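Local structure of ABC transporter, substrate binding protein (Mannopine) (Agrobacterium fabrum, 5L9S) at residues V5-T10 with I32-V37; T58-L63 with G243-E248; D64-A69 with G235-L240; M86-S91 with W257-A262; D93-S98 with S272-S277. The protein serves as the periplasmic solute-binding component of an ABC transporter, probably capturing the opine mannopine or a related Amadori compound for import. One frame throughout, in Å; residues are numbered along the deposited sequence.

Interaction 1 (V5-T10 with I32-V37); sequences VVIATT and IKVVTV
Val35 O is gripped twice: Ile7 N donates to it over 2.9 Å, nearly along the C=O axis, and the CA-H of Val6 leans in with Val6 CA 3.2 Å from Val35 O. The same double grip recurs one step on, where Val37 O receives Thr9 N at 2.9 Å together with a CA-H contact from Ala8. In the other direction Val5 O takes Val35 N and Ile7 O takes Val37 N, so the backbones of Val5-Thr9 and Lys33-Val37 are joined in parallel pairing, with their axes 29° apart. Side chains of paired residues fall on the same face. On one, Ile7 turns CG1 anti to its backbone N (chi1 -173°) and spends its CG2 branch on the neighbour strand; Ile7 CG2 lies alongside both Val34 CG1 and Thr36 CG2, 3.8 Å from each. Just before the strand, Ile32 CG2 meets Val5 CG2 obliquely at 3.5 Å. On the other face the CG2 methyls of Val6 and Val37 cross at 3.7 Å. Thr36 OG1 turns to Arg19. The two strands with helix 12-30 between them form a beta-alpha-beta unit: Phe23 of that helix packs on Ile7 and Thr36, Trp59 lies against Val6, Ala8 and Val37, helix 247-258 touches Val5 and Ile32, and strand 61-65 continues the sheet beyond Val5-Thr9.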
# COMPACT_ATOMS: atom_id res chain seq x y z
N VAL A 5 9.89 -11.96 20.91
CA VAL A 5 10.09 -11.36 19.58
C VAL A 5 9.85 -9.88 19.73
O VAL A 5 8.81 -9.49 20.28
CB VAL A 5 9.16 -11.89 18.45
CG1 VAL A 5 9.66 -11.42 17.09
CG2 VAL A 5 9.03 -13.40 18.45
N VAL A 6 10.76 -9.04 19.20
CA VAL A 6 10.57 -7.60 19.23
C VAL A 6 10.29 -7.09 17.81
O VAL A 6 11.11 -7.28 16.92
CB VAL A 6 11.68 -6.81 19.99
CG1 VAL A 6 13.08 -7.27 19.63
CG2 VAL A 6 11.52 -5.29 19.83
N ILE A 7 9.10 -6.50 17.62
CA ILE A 7 8.63 -5.97 16.34
C ILE A 7 8.34 -4.46 16.46
O ILE A 7 7.73 -4.04 17.44
CB ILE A 7 7.41 -6.79 15.75
CG1 ILE A 7 7.04 -6.32 14.30
CG2 ILE A 7 6.19 -6.80 16.67
CD1 ILE A 7 6.18 -7.28 13.48
N ALA A 8 8.76 -3.67 15.44
CA ALA A 8 8.49 -2.23 15.40
C ALA A 8 7.40 -1.92 14.37
O ALA A 8 7.42 -2.44 13.25
CB ALA A 8 9.75 -1.45 15.10
N THR A 9 6.43 -1.08 14.78
CA THR A 9 5.29 -0.63 13.96
C THR A 9 5.17 0.90 14.13
O THR A 9 5.92 1.48 14.94
CB THR A 9 3.97 -1.36 14.39
OG1 THR A 9 3.53 -0.90 15.67
CG2 THR A 9 4.08 -2.88 14.39
N THR A 10 4.21 1.54 13.42
CA THR A 10 3.94 2.98 13.54
C THR A 10 3.15 3.27 14.83
O THR A 10 3.01 4.44 15.21
CB THR A 10 3.25 3.56 12.32
OG1 THR A 10 2.04 2.84 12.06
CG2 THR A 10 4.16 3.61 11.10
N ILE A 32 5.58 -17.69 22.98
CA ILE A 32 6.54 -16.65 22.62
C ILE A 32 5.86 -15.29 22.77
O ILE A 32 4.84 -15.02 22.12
CB ILE A 32 7.09 -16.88 21.18
CG1 ILE A 32 7.70 -18.29 21.01
CG2 ILE A 32 8.09 -15.78 20.79
CD1 ILE A 32 7.58 -18.86 19.58
N LYS A 33 6.45 -14.43 23.63
CA LYS A 33 5.97 -13.08 23.92
C LYS A 33 6.32 -12.14 22.76
O LYS A 33 7.42 -12.22 22.20
CB LYS A 33 6.58 -12.59 25.24
CG LYS A 33 6.01 -11.29 25.81
CD LYS A 33 6.73 -10.85 27.11
CE LYS A 33 6.96 -9.36 27.15
NZ LYS A 33 7.84 -8.96 28.28
N VAL A 34 5.36 -11.27 22.38
CA VAL A 34 5.56 -10.28 21.31
C VAL A 34 5.68 -8.90 21.95
O VAL A 34 4.71 -8.38 22.50
CB VAL A 34 4.50 -10.32 20.17
CG1 VAL A 34 4.96 -9.48 18.99
CG2 VAL A 34 4.21 -11.75 19.72
N VAL A 35 6.90 -8.32 21.89
CA VAL A 35 7.25 -7.00 22.39
C VAL A 35 7.14 -6.04 21.20
O VAL A 35 7.81 -6.23 20.18
CB VAL A 35 8.68 -6.97 23.04
CG1 VAL A 35 8.97 -5.61 23.68
CG2 VAL A 35 8.83 -8.07 24.08
N THR A 36 6.27 -5.02 21.32
CA THR A 36 6.03 -4.02 20.27
C THR A 36 6.67 -2.68 20.57
O THR A 36 6.57 -2.17 21.69
CB THR A 36 4.54 -3.88 19.94
OG1 THR A 36 3.80 -3.68 21.15
CG2 THR A 36 4.00 -5.06 19.20
N VAL A 37 7.33 -2.10 19.55
CA VAL A 37 8.00 -0.79 19.64
C VAL A 37 7.35 0.16 18.61
O VAL A 37 7.08 -0.24 17.48
CB VAL A 37 9.54 -0.91 19.48
CG1 VAL A 37 10.22 0.43 19.66
CG2 VAL A 37 10.10 -1.92 20.48

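Interaction 2 (T58-L63 with G243-E248); sequences TWDLYL and GAPNRE
Asp60 is the hub here, with Pro245 and Ala244 packed against its OD1 side. Its CG stands beside the backbone N and anti to the carbonyl carbon (chi1 -64°), which swings the carboxylate across to the turn at 243-246. There Asp60 OD1 accepts Asn246 N over 2.7 Å through its syn lone pair, with an N-H...O angle of 153°. Pro245 comes in obliquely with its CD and CG: Pro245 CD sits 3.2 Å from the same Asp60 OD1, while it also lies 3.6 Å from the carbonyl oxygen Trp59 O. Ala244 points toward the 58-63 segment, its CB 3.4 Å from Asp60 OD1 and 3.5 Å from Asp60 CA, so the methyl fills in beside the root of the side chain. The second oxygen, Asp60 OD2, is used from the sheet side, by Val6 N of strand 4-9. One carboxylate thus ties the entry to strand 61-65 both to its neighbouring strand and to the turn that leads into helix 247-258. Because both oxygens take backbone N-H groups and Asn246 is the N-cap residue of that helix, the positive end of the helix dipole probably favours Asp60 in its ionised form.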
# COMPACT_ATOMS: atom_id res chain seq x y z
N THR A 58 18.55 -4.61 18.86
CA THR A 58 17.52 -4.78 19.87
C THR A 58 16.28 -5.40 19.25
O THR A 58 15.69 -6.29 19.85
CB THR A 58 17.27 -3.47 20.61
OG1 THR A 58 18.48 -3.10 21.29
CG2 THR A 58 16.14 -3.57 21.65
N TRP A 59 15.94 -5.00 18.02
CA TRP A 59 14.76 -5.38 17.25
C TRP A 59 14.98 -6.59 16.35
O TRP A 59 16.08 -6.79 15.83
CB TRP A 59 14.26 -4.20 16.41
CG TRP A 59 13.94 -2.92 17.12
CD1 TRP A 59 13.92 -2.69 18.46
CD2 TRP A 59 13.56 -1.69 16.49
NE1 TRP A 59 13.57 -1.38 18.71
CE2 TRP A 59 13.33 -0.75 17.52
CE3 TRP A 59 13.38 -1.29 15.15
CZ2 TRP A 59 12.97 0.58 17.26
CZ3 TRP A 59 12.99 0.02 14.88
CH2 TRP A 59 12.77 0.93 15.93
N ASP A 60 13.93 -7.41 16.16
CA ASP A 60 13.93 -8.60 15.32
C ASP A 60 13.23 -8.31 13.99
O ASP A 60 13.68 -8.75 12.93
CB ASP A 60 13.19 -9.75 16.04
CG ASP A 60 13.85 -10.22 17.31
OD1 ASP A 60 14.92 -10.82 17.23
OD2 ASP A 60 13.25 -10.03 18.38
N LEU A 61 12.07 -7.62 14.07
CA LEU A 61 11.22 -7.30 12.92
C LEU A 61 10.76 -5.86 12.95
O LEU A 61 10.65 -5.28 14.03
CB LEU A 61 9.98 -8.21 12.90
CG LEU A 61 10.15 -9.71 12.78
CD1 LEU A 61 8.88 -10.43 13.18
CD2 LEU A 61 10.57 -10.13 11.39
N TYR A 62 10.47 -5.31 11.78
CA TYR A 62 9.87 -3.98 11.62
C TYR A 62 9.03 -3.92 10.34
O TYR A 62 9.27 -4.69 9.41
CB TYR A 62 10.88 -2.82 11.72
CG TYR A 62 11.78 -2.60 10.52
CD1 TYR A 62 12.92 -3.37 10.33
CD2 TYR A 62 11.51 -1.59 9.60
CE1 TYR A 62 13.76 -3.16 9.23
CE2 TYR A 62 12.34 -1.37 8.50
CZ TYR A 62 13.47 -2.15 8.33
OH TYR A 62 14.30 -1.95 7.25
N LEU A 63 8.01 -3.06 10.33
CA LEU A 63 7.18 -2.89 9.14
C LEU A 63 7.66 -1.67 8.35
O LEU A 63 8.07 -0.67 8.94
CB LEU A 63 5.69 -2.71 9.49
CG LEU A 63 5.01 -3.81 10.32
CD1 LEU A 63 3.62 -3.39 10.73
CD2 LEU A 63 4.94 -5.14 9.56
N GLY A 243 20.69 -9.84 11.47
CA GLY A 243 21.17 -10.58 12.63
C GLY A 243 20.32 -10.34 13.86
O GLY A 243 20.85 -10.01 14.92
N ALA A 244 19.00 -10.47 13.73
CA ALA A 244 18.05 -10.26 14.81
C ALA A 244 18.39 -11.18 16.02
O ALA A 244 18.84 -12.31 15.80
CB ALA A 244 16.65 -10.56 14.31
N PRO A 245 18.21 -10.72 17.29
CA PRO A 245 18.54 -11.61 18.43
C PRO A 245 17.74 -12.92 18.47
O PRO A 245 18.31 -13.99 18.70
CB PRO A 245 18.28 -10.73 19.66
CG PRO A 245 17.43 -9.63 19.20
CD PRO A 245 17.73 -9.40 17.75
N ASN A 246 16.42 -12.83 18.21
CA ASN A 246 15.46 -13.93 18.20
C ASN A 246 14.99 -14.24 16.76
O ASN A 246 13.79 -14.31 16.50
CB ASN A 246 14.26 -13.59 19.11
CG ASN A 246 14.61 -12.88 20.40
OD1 ASN A 246 14.76 -11.65 20.43
ND2 ASN A 246 14.69 -13.61 21.49
N ARG A 247 15.97 -14.44 15.85
CA ARG A 247 15.79 -14.72 14.41
C ARG A 247 14.73 -15.80 14.11
O ARG A 247 13.81 -15.57 13.31
CB ARG A 247 17.15 -15.09 13.76
CG ARG A 247 17.24 -14.78 12.26
CD ARG A 247 18.24 -15.67 11.52
NE ARG A 247 17.70 -17.00 11.26
CZ ARG A 247 17.47 -17.51 10.05
NH1 ARG A 247 17.74 -16.80 8.96
NH2 ARG A 247 16.96 -18.73 9.92
N GLU A 248 14.87 -16.97 14.75
CA GLU A 248 14.01 -18.16 14.62
C GLU A 248 12.56 -17.86 14.99
O GLU A 248 11.65 -18.15 14.22
CB GLU A 248 14.59 -19.35 15.43
CG GLU A 248 15.54 -19.00 16.57
CD GLU A 248 16.85 -19.78 16.65
OE1 GLU A 248 16.80 -21.03 16.70
OE2 GLU A 248 17.92 -19.13 16.72

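Interaction 3 (D64-A69 with G235-L240); sequences DGEIQA and GDRIAL
Glu66 and Arg237 pass each other with their aliphatic parts, not their charges. Arg237 carries CG beside its backbone N (chi1 -52°) and bends at chi3, so that Arg237 CG rests 3.7 Å from Glu66 CB and the next carbon, Arg237 CD, lies 3.8 Å from the methyl Ala69 CB. Glu66 holds CG in the crowded position between N and carbonyl carbon (chi1 70°) and then runs extended, which carries its carboxylate along to Gly235: Gly235 N donates to Glu66 OE2 at 2.8 Å, on the anti lone pair. The return bond, Glu66 N to Gly235 O at 2.7 Å, closes the loop between the two residues. Glu66 OE1 stays 4.2 Å from Arg237 NH1, beyond a salt bridge, and pairs with Lys105; the arginine gives its NE and NH2 to the carbonyls of Gly103 and Asp97. Behind the side chains, Asp64 and Arg237 form an antiparallel hydrogen-bonded pair, very straight from Arg237 N to Asp64 O (2.8 Å, 174°) and longer from Asp64 N to Arg237 O (3.2 Å). Strand 224-240, antiparallel here, lies between strands 61-65 and 103-116. With 4-9 and 33-38 beyond, this gives the strand order of the type 2 periplasmic binding protein lobe, and the deep central place of the contact is consistent with the region where its two lobes join.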
# COMPACT_ATOMS: atom_id res chain seq x y z
N ASP A 64 7.59 -1.74 7.03
CA ASP A 64 7.91 -0.62 6.13
C ASP A 64 7.21 -0.82 4.80
O ASP A 64 6.91 -1.96 4.45
CB ASP A 64 9.43 -0.46 5.93
CG ASP A 64 9.89 0.99 5.70
OD1 ASP A 64 9.03 1.84 5.36
OD2 ASP A 64 11.10 1.26 5.86
N GLY A 65 7.01 0.26 4.05
CA GLY A 65 6.39 0.22 2.73
C GLY A 65 7.14 -0.70 1.80
O GLY A 65 8.36 -0.83 1.90
N GLU A 66 6.41 -1.36 0.88
CA GLU A 66 6.99 -2.33 -0.05
C GLU A 66 8.02 -1.75 -1.03
O GLU A 66 8.95 -2.45 -1.42
CB GLU A 66 5.90 -3.14 -0.77
CG GLU A 66 5.04 -2.42 -1.81
CD GLU A 66 4.14 -3.38 -2.57
OE1 GLU A 66 4.66 -4.26 -3.28
OE2 GLU A 66 2.90 -3.28 -2.40
N ILE A 67 7.87 -0.47 -1.38
CA ILE A 67 8.81 0.20 -2.27
C ILE A 67 10.10 0.49 -1.53
O ILE A 67 11.17 0.37 -2.11
CB ILE A 67 8.17 1.44 -2.98
CG1 ILE A 67 7.12 0.96 -3.99
CG2 ILE A 67 9.25 2.33 -3.68
CD1 ILE A 67 6.02 1.85 -4.13
N GLN A 68 10.02 0.79 -0.22
CA GLN A 68 11.23 1.00 0.55
C GLN A 68 11.90 -0.38 0.87
O GLN A 68 13.12 -0.43 1.02
CB GLN A 68 10.94 1.85 1.82
CG GLN A 68 12.11 2.01 2.82
CD GLN A 68 13.34 2.76 2.32
OE1 GLN A 68 13.27 3.73 1.55
NE2 GLN A 68 14.50 2.37 2.81
N ALA A 69 11.11 -1.48 0.81
CA ALA A 69 11.56 -2.83 1.16
C ALA A 69 12.05 -3.85 0.04
O ALA A 69 12.20 -5.00 0.39
CB ALA A 69 10.45 -3.50 1.96
N GLY A 235 1.45 -1.92 -0.48
CA GLY A 235 1.41 -2.23 0.94
C GLY A 235 2.72 -2.18 1.70
O GLY A 235 3.71 -1.58 1.26
N ASP A 236 2.67 -2.78 2.89
CA ASP A 236 3.75 -2.88 3.85
C ASP A 236 4.30 -4.28 3.89
O ASP A 236 3.55 -5.24 3.75
CB ASP A 236 3.26 -2.49 5.27
CG ASP A 236 3.00 -1.00 5.51
OD1 ASP A 236 3.08 -0.21 4.53
OD2 ASP A 236 2.71 -0.63 6.67
N ARG A 237 5.59 -4.38 4.14
CA ARG A 237 6.30 -5.64 4.29
C ARG A 237 6.81 -5.82 5.73
O ARG A 237 7.12 -4.82 6.38
CB ARG A 237 7.45 -5.75 3.27
CG ARG A 237 7.01 -5.49 1.83
CD ARG A 237 7.90 -6.11 0.78
NE ARG A 237 7.61 -7.53 0.71
CZ ARG A 237 6.98 -8.14 -0.29
NH1 ARG A 237 6.65 -7.46 -1.38
NH2 ARG A 237 6.72 -9.43 -0.22
N ILE A 238 6.87 -7.08 6.22
CA ILE A 238 7.42 -7.44 7.54
C ILE A 238 8.86 -7.79 7.22
O ILE A 238 9.10 -8.76 6.50
CB ILE A 238 6.71 -8.65 8.24
CG1 ILE A 238 5.16 -8.60 8.09
CG2 ILE A 238 7.16 -8.78 9.73
CD1 ILE A 238 4.47 -9.99 8.07
N ALA A 239 9.82 -6.98 7.69
CA ALA A 239 11.24 -7.23 7.41
C ALA A 239 11.98 -7.74 8.66
O ALA A 239 11.65 -7.35 9.78
CB ALA A 239 11.90 -5.96 6.90
N LEU A 240 12.95 -8.63 8.44
CA LEU A 240 13.79 -9.24 9.48
C LEU A 240 15.11 -8.47 9.56
O LEU A 240 15.83 -8.40 8.57
CB LEU A 240 14.03 -10.74 9.17
CG LEU A 240 14.99 -11.54 10.09
CD1 LEU A 240 14.43 -11.71 11.50
CD2 LEU A 240 15.25 -12.91 9.51
O HOH W 1 8.83 -5.17 -2.52

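Interaction 4 (M86-S91 with W257-A262); sequences MQFINS and WLRNPA
Leu258, on the last turn of helix 247-258, makes the first touch: its CD1 methyl sits over one face of the Phe88 ring, 3.8 Å from the centroid and 17° off the normal, a clean CH-pi contact. The two side chains cross at about a right angle, and Leu258 CB also reaches Phe88 CE1. Arg259 follows, and most of its length runs past the same ring. Its CG meets the ring at the edge, with Arg259 CG 3.6 Å from Phe88 CE1; a partial turn at chi3 (141°) carries the guanidinium on past the ring so that Phe88 CE1 lies over one of its faces, the two planes 33° apart. At the guanidinium edge, Arg259 NH1 gives a weak, strongly bent bond to Gln87 O (2.8 Å), while the Asn90 side chain comes up tip to tip. The charge has its main partner in Glu255, which forms a salt bridge with NH2. Gln87 CG covers the face of Phe88 opposite Leu258. Further along, Asn260 caps Ala263 N through OD1. An aromatic residue of the 86-91 loop thus packs against the short link between helices 247-258 and 261-271, where Asn260 is the N-cap and Pro261 the first residue of the second helix.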
# COMPACT_ATOMS: atom_id res chain seq x y z
N MET A 86 10.60 -19.60 -0.08
CA MET A 86 10.39 -20.80 -0.89
C MET A 86 9.29 -21.71 -0.35
O MET A 86 8.51 -22.24 -1.14
CB MET A 86 11.71 -21.57 -1.06
CG MET A 86 12.57 -21.03 -2.18
SD MET A 86 14.31 -21.53 -2.09
CE MET A 86 15.03 -20.32 -3.17
N GLN A 87 9.20 -21.83 0.99
CA GLN A 87 8.23 -22.66 1.71
C GLN A 87 6.76 -22.23 1.50
O GLN A 87 5.85 -22.99 1.84
CB GLN A 87 8.57 -22.75 3.22
CG GLN A 87 7.99 -21.62 4.08
CD GLN A 87 8.26 -21.77 5.56
OE1 GLN A 87 8.67 -20.82 6.23
NE2 GLN A 87 8.02 -22.95 6.13
N PHE A 88 6.53 -21.05 0.92
CA PHE A 88 5.17 -20.57 0.67
C PHE A 88 4.72 -20.77 -0.79
O PHE A 88 3.82 -20.07 -1.28
CB PHE A 88 5.02 -19.11 1.14
CG PHE A 88 5.21 -18.95 2.62
CD1 PHE A 88 4.23 -19.37 3.52
CD2 PHE A 88 6.38 -18.41 3.13
CE1 PHE A 88 4.42 -19.25 4.90
CE2 PHE A 88 6.56 -18.28 4.51
CZ PHE A 88 5.58 -18.70 5.39
N ILE A 89 5.32 -21.78 -1.47
CA ILE A 89 5.00 -22.21 -2.85
C ILE A 89 4.48 -23.69 -2.78
O ILE A 89 4.73 -24.53 -3.64
CB ILE A 89 6.14 -21.91 -3.89
CG1 ILE A 89 6.74 -20.46 -3.74
CG2 ILE A 89 5.72 -22.20 -5.35
CD1 ILE A 89 5.75 -19.20 -3.97
N ASN A 90 3.76 -23.96 -1.67
CA ASN A 90 3.04 -25.17 -1.30
C ASN A 90 1.56 -24.84 -1.51
O ASN A 90 0.70 -25.73 -1.56
CB ASN A 90 3.29 -25.50 0.20
CG ASN A 90 2.55 -24.64 1.21
OD1 ASN A 90 1.64 -25.10 1.91
ND2 ASN A 90 2.90 -23.36 1.31
N SER A 91 1.27 -23.52 -1.58
CA SER A 91 -0.03 -22.92 -1.77
C SER A 91 0.05 -21.80 -2.81
O SER A 91 1.09 -21.15 -2.96
CB SER A 91 -0.56 -22.34 -0.45
OG SER A 91 0.16 -21.19 -0.01
N TRP A 257 1.49 -15.43 10.42
CA TRP A 257 0.70 -14.46 9.67
C TRP A 257 0.37 -14.98 8.28
O TRP A 257 -0.80 -14.98 7.90
CB TRP A 257 1.45 -13.12 9.58
CG TRP A 257 0.79 -12.12 8.67
CD1 TRP A 257 1.11 -11.84 7.37
CD2 TRP A 257 -0.35 -11.32 8.99
NE1 TRP A 257 0.22 -10.93 6.85
CE2 TRP A 257 -0.68 -10.59 7.82
CE3 TRP A 257 -1.14 -11.16 10.14
CZ2 TRP A 257 -1.74 -9.67 7.79
CZ3 TRP A 257 -2.18 -10.24 10.11
CH2 TRP A 257 -2.45 -9.48 8.96
N LEU A 258 1.40 -15.39 7.51
CA LEU A 258 1.19 -15.84 6.13
C LEU A 258 0.28 -17.08 6.00
O LEU A 258 -0.50 -17.18 5.04
CB LEU A 258 2.53 -16.07 5.40
CG LEU A 258 3.28 -14.80 5.04
CD1 LEU A 258 4.69 -15.11 4.62
CD2 LEU A 258 2.50 -13.93 3.98
N ARG A 259 0.35 -17.99 6.99
CA ARG A 259 -0.42 -19.23 6.98
C ARG A 259 -1.78 -19.13 7.69
O ARG A 259 -2.52 -20.12 7.69
CB ARG A 259 0.42 -20.39 7.55
CG ARG A 259 1.68 -20.69 6.73
CD ARG A 259 2.16 -22.10 6.89
NE ARG A 259 2.64 -22.64 5.61
CZ ARG A 259 3.92 -22.80 5.30
NH1 ARG A 259 4.27 -23.28 4.12
NH2 ARG A 259 4.87 -22.49 6.18
N ASN A 260 -2.13 -17.96 8.26
CA ASN A 260 -3.39 -17.76 8.99
C ASN A 260 -4.39 -16.80 8.31
O ASN A 260 -4.38 -15.61 8.61
CB ASN A 260 -3.13 -17.33 10.45
CG ASN A 260 -4.21 -17.77 11.42
OD1 ASN A 260 -5.34 -17.27 11.43
ND2 ASN A 260 -3.87 -18.74 12.24
N PRO A 261 -5.29 -17.29 7.42
CA PRO A 261 -6.25 -16.37 6.77
C PRO A 261 -7.19 -15.65 7.75
O PRO A 261 -7.59 -14.52 7.46
CB PRO A 261 -7.00 -17.28 5.79
CG PRO A 261 -6.10 -18.46 5.58
CD PRO A 261 -5.45 -18.67 6.91
N ALA A 262 -7.51 -16.28 8.90
CA ALA A 262 -8.39 -15.72 9.93
C ALA A 262 -7.77 -14.50 10.59
O ALA A 262 -8.45 -13.49 10.80
CB ALA A 262 -8.72 -16.78 10.97

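Interaction 5 (D93-S98 with S272-S277); sequences DLLADS and SCTPPS
The start of helix 278-283 is the element held here: Ser277 is its N-cap, and the loop 93-98 comes alongside through a single backbone bridge between Leu94 and Ser277. Leu95 N donates to Pro276 O at 2.7 Å, almost perfectly straight (175°) and nearly along the C=O axis, and the same oxygen takes a CA-H contact from Leu94. Next to it the Ser277 hydroxyl, placed anti to its own backbone N, faces the carboxylate of Asp93, with Ser277 OG 2.7 Å from Asp93 OD2 and 2.8 Å from Asp93 OD1. Leu94 CD2 lies across Pro276, 4.0 Å from its CB. On the far side of the bridge Ser98 OG bonds back to Leu95 O across the type II turn 95-98, and that hydroxyl oxygen stops 3.2 Å from Pro276 CB. Before the proline pair, Cys273 is tied to Cys268 by a disulfide. Asp93 OD1 also accepts Lys279 N, and Ser277 OG is weakly bonded to Ala280 N, so serine and aspartate together meet the first N-H groups of the helix; the carboxylate is therefore probably kept ionised by the helix end, and the Ser277 hydroxyl, between the Asp93 carboxylate and Ala280 N, is probably restrained in its rotation.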
# COMPACT_ATOMS: atom_id res chain seq x y z
N ASP A 93 -2.58 -19.74 -2.51
CA ASP A 93 -3.48 -18.92 -1.69
C ASP A 93 -2.95 -17.52 -1.65
O ASP A 93 -3.71 -16.57 -1.77
CB ASP A 93 -3.57 -19.48 -0.24
CG ASP A 93 -4.24 -18.58 0.80
OD1 ASP A 93 -5.43 -18.25 0.63
OD2 ASP A 93 -3.58 -18.27 1.83
N LEU A 94 -1.66 -17.37 -1.36
CA LEU A 94 -1.05 -16.05 -1.28
C LEU A 94 -0.93 -15.44 -2.66
O LEU A 94 -0.56 -16.11 -3.63
CB LEU A 94 0.31 -16.09 -0.53
CG LEU A 94 0.27 -16.46 0.98
CD1 LEU A 94 1.64 -16.80 1.51
CD2 LEU A 94 -0.40 -15.38 1.82
N LEU A 95 -1.32 -14.16 -2.75
CA LEU A 95 -1.27 -13.30 -3.93
C LEU A 95 0.20 -13.11 -4.31
O LEU A 95 1.08 -13.32 -3.47
CB LEU A 95 -1.94 -11.95 -3.61
CG LEU A 95 -3.49 -11.91 -3.60
CD1 LEU A 95 -4.00 -10.57 -3.09
CD2 LEU A 95 -4.10 -12.16 -5.01
N ALA A 96 0.47 -12.75 -5.58
CA ALA A 96 1.85 -12.59 -6.07
C ALA A 96 2.73 -11.63 -5.24
O ALA A 96 2.24 -10.62 -4.71
CB ALA A 96 1.84 -12.17 -7.53
N ASP A 97 4.03 -11.98 -5.11
CA ASP A 97 5.06 -11.21 -4.41
C ASP A 97 4.79 -11.04 -2.90
O ASP A 97 5.25 -10.07 -2.30
CB ASP A 97 5.31 -9.84 -5.10
CG ASP A 97 5.67 -9.95 -6.58
OD1 ASP A 97 6.57 -10.76 -6.92
OD2 ASP A 97 5.05 -9.20 -7.40
N SER A 98 4.04 -11.97 -2.31
CA SER A 98 3.74 -11.99 -0.88
C SER A 98 4.97 -12.25 -0.00
O SER A 98 4.92 -11.99 1.20
CB SER A 98 2.64 -12.98 -0.56
OG SER A 98 1.43 -12.35 -0.94
N SER A 272 -9.26 -1.98 6.97
CA SER A 272 -9.77 -1.73 5.60
C SER A 272 -8.68 -1.85 4.52
O SER A 272 -8.50 -0.97 3.68
CB SER A 272 -10.52 -0.39 5.51
OG SER A 272 -11.68 -0.37 6.33
N CYS A 273 -7.96 -2.96 4.56
CA CYS A 273 -6.87 -3.24 3.63
C CYS A 273 -7.07 -4.59 2.99
O CYS A 273 -7.96 -5.34 3.40
CB CYS A 273 -5.52 -3.15 4.33
SG CYS A 273 -5.48 -3.91 5.97
N THR A 274 -6.27 -4.87 1.95
CA THR A 274 -6.27 -6.12 1.20
C THR A 274 -5.20 -7.04 1.79
O THR A 274 -4.02 -6.73 1.65
CB THR A 274 -6.11 -5.80 -0.30
OG1 THR A 274 -7.26 -5.08 -0.72
CG2 THR A 274 -5.92 -7.05 -1.17
N PRO A 275 -5.58 -8.17 2.42
CA PRO A 275 -4.56 -9.11 2.93
C PRO A 275 -3.90 -9.90 1.79
O PRO A 275 -4.54 -10.03 0.73
CB PRO A 275 -5.35 -10.02 3.89
CG PRO A 275 -6.73 -10.00 3.37
CD PRO A 275 -6.94 -8.68 2.65
N PRO A 276 -2.66 -10.47 1.98
CA PRO A 276 -2.03 -11.23 0.88
C PRO A 276 -2.69 -12.56 0.52
O PRO A 276 -2.42 -13.09 -0.55
CB PRO A 276 -0.59 -11.42 1.38
CG PRO A 276 -0.71 -11.46 2.86
CD PRO A 276 -1.75 -10.41 3.15
N SER A 277 -3.51 -13.13 1.42
CA SER A 277 -4.21 -14.39 1.23
C SER A 277 -5.52 -14.19 0.48
O SER A 277 -6.29 -13.29 0.80
CB SER A 277 -4.43 -15.07 2.58
OG SER A 277 -5.25 -16.22 2.52

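How the interactions relate
Interactions 3 and 5 lie deepest, centred about 9 and 11 Å from the chain centre; interactions 1, 2 and 4 sit 20 Å or more out and are only partly buried. Interactions 1, 2 and 3 belong to one sheet: parallel backbone pairing with apolar faces in 1, a carboxylate holding a turn in 2, antiparallel pairing flanked by charged side chains in 3. Helix 247-258 serves both 2, at its start, and 4, at its end. Interactions 4 and 5 abut, Leu94 packing on Phe88 and Trp257 on Pro276, but aromatic and guanidinium packing gives way to helix capping. Arg237 NH2 to Asp97 O joins 3 to 5.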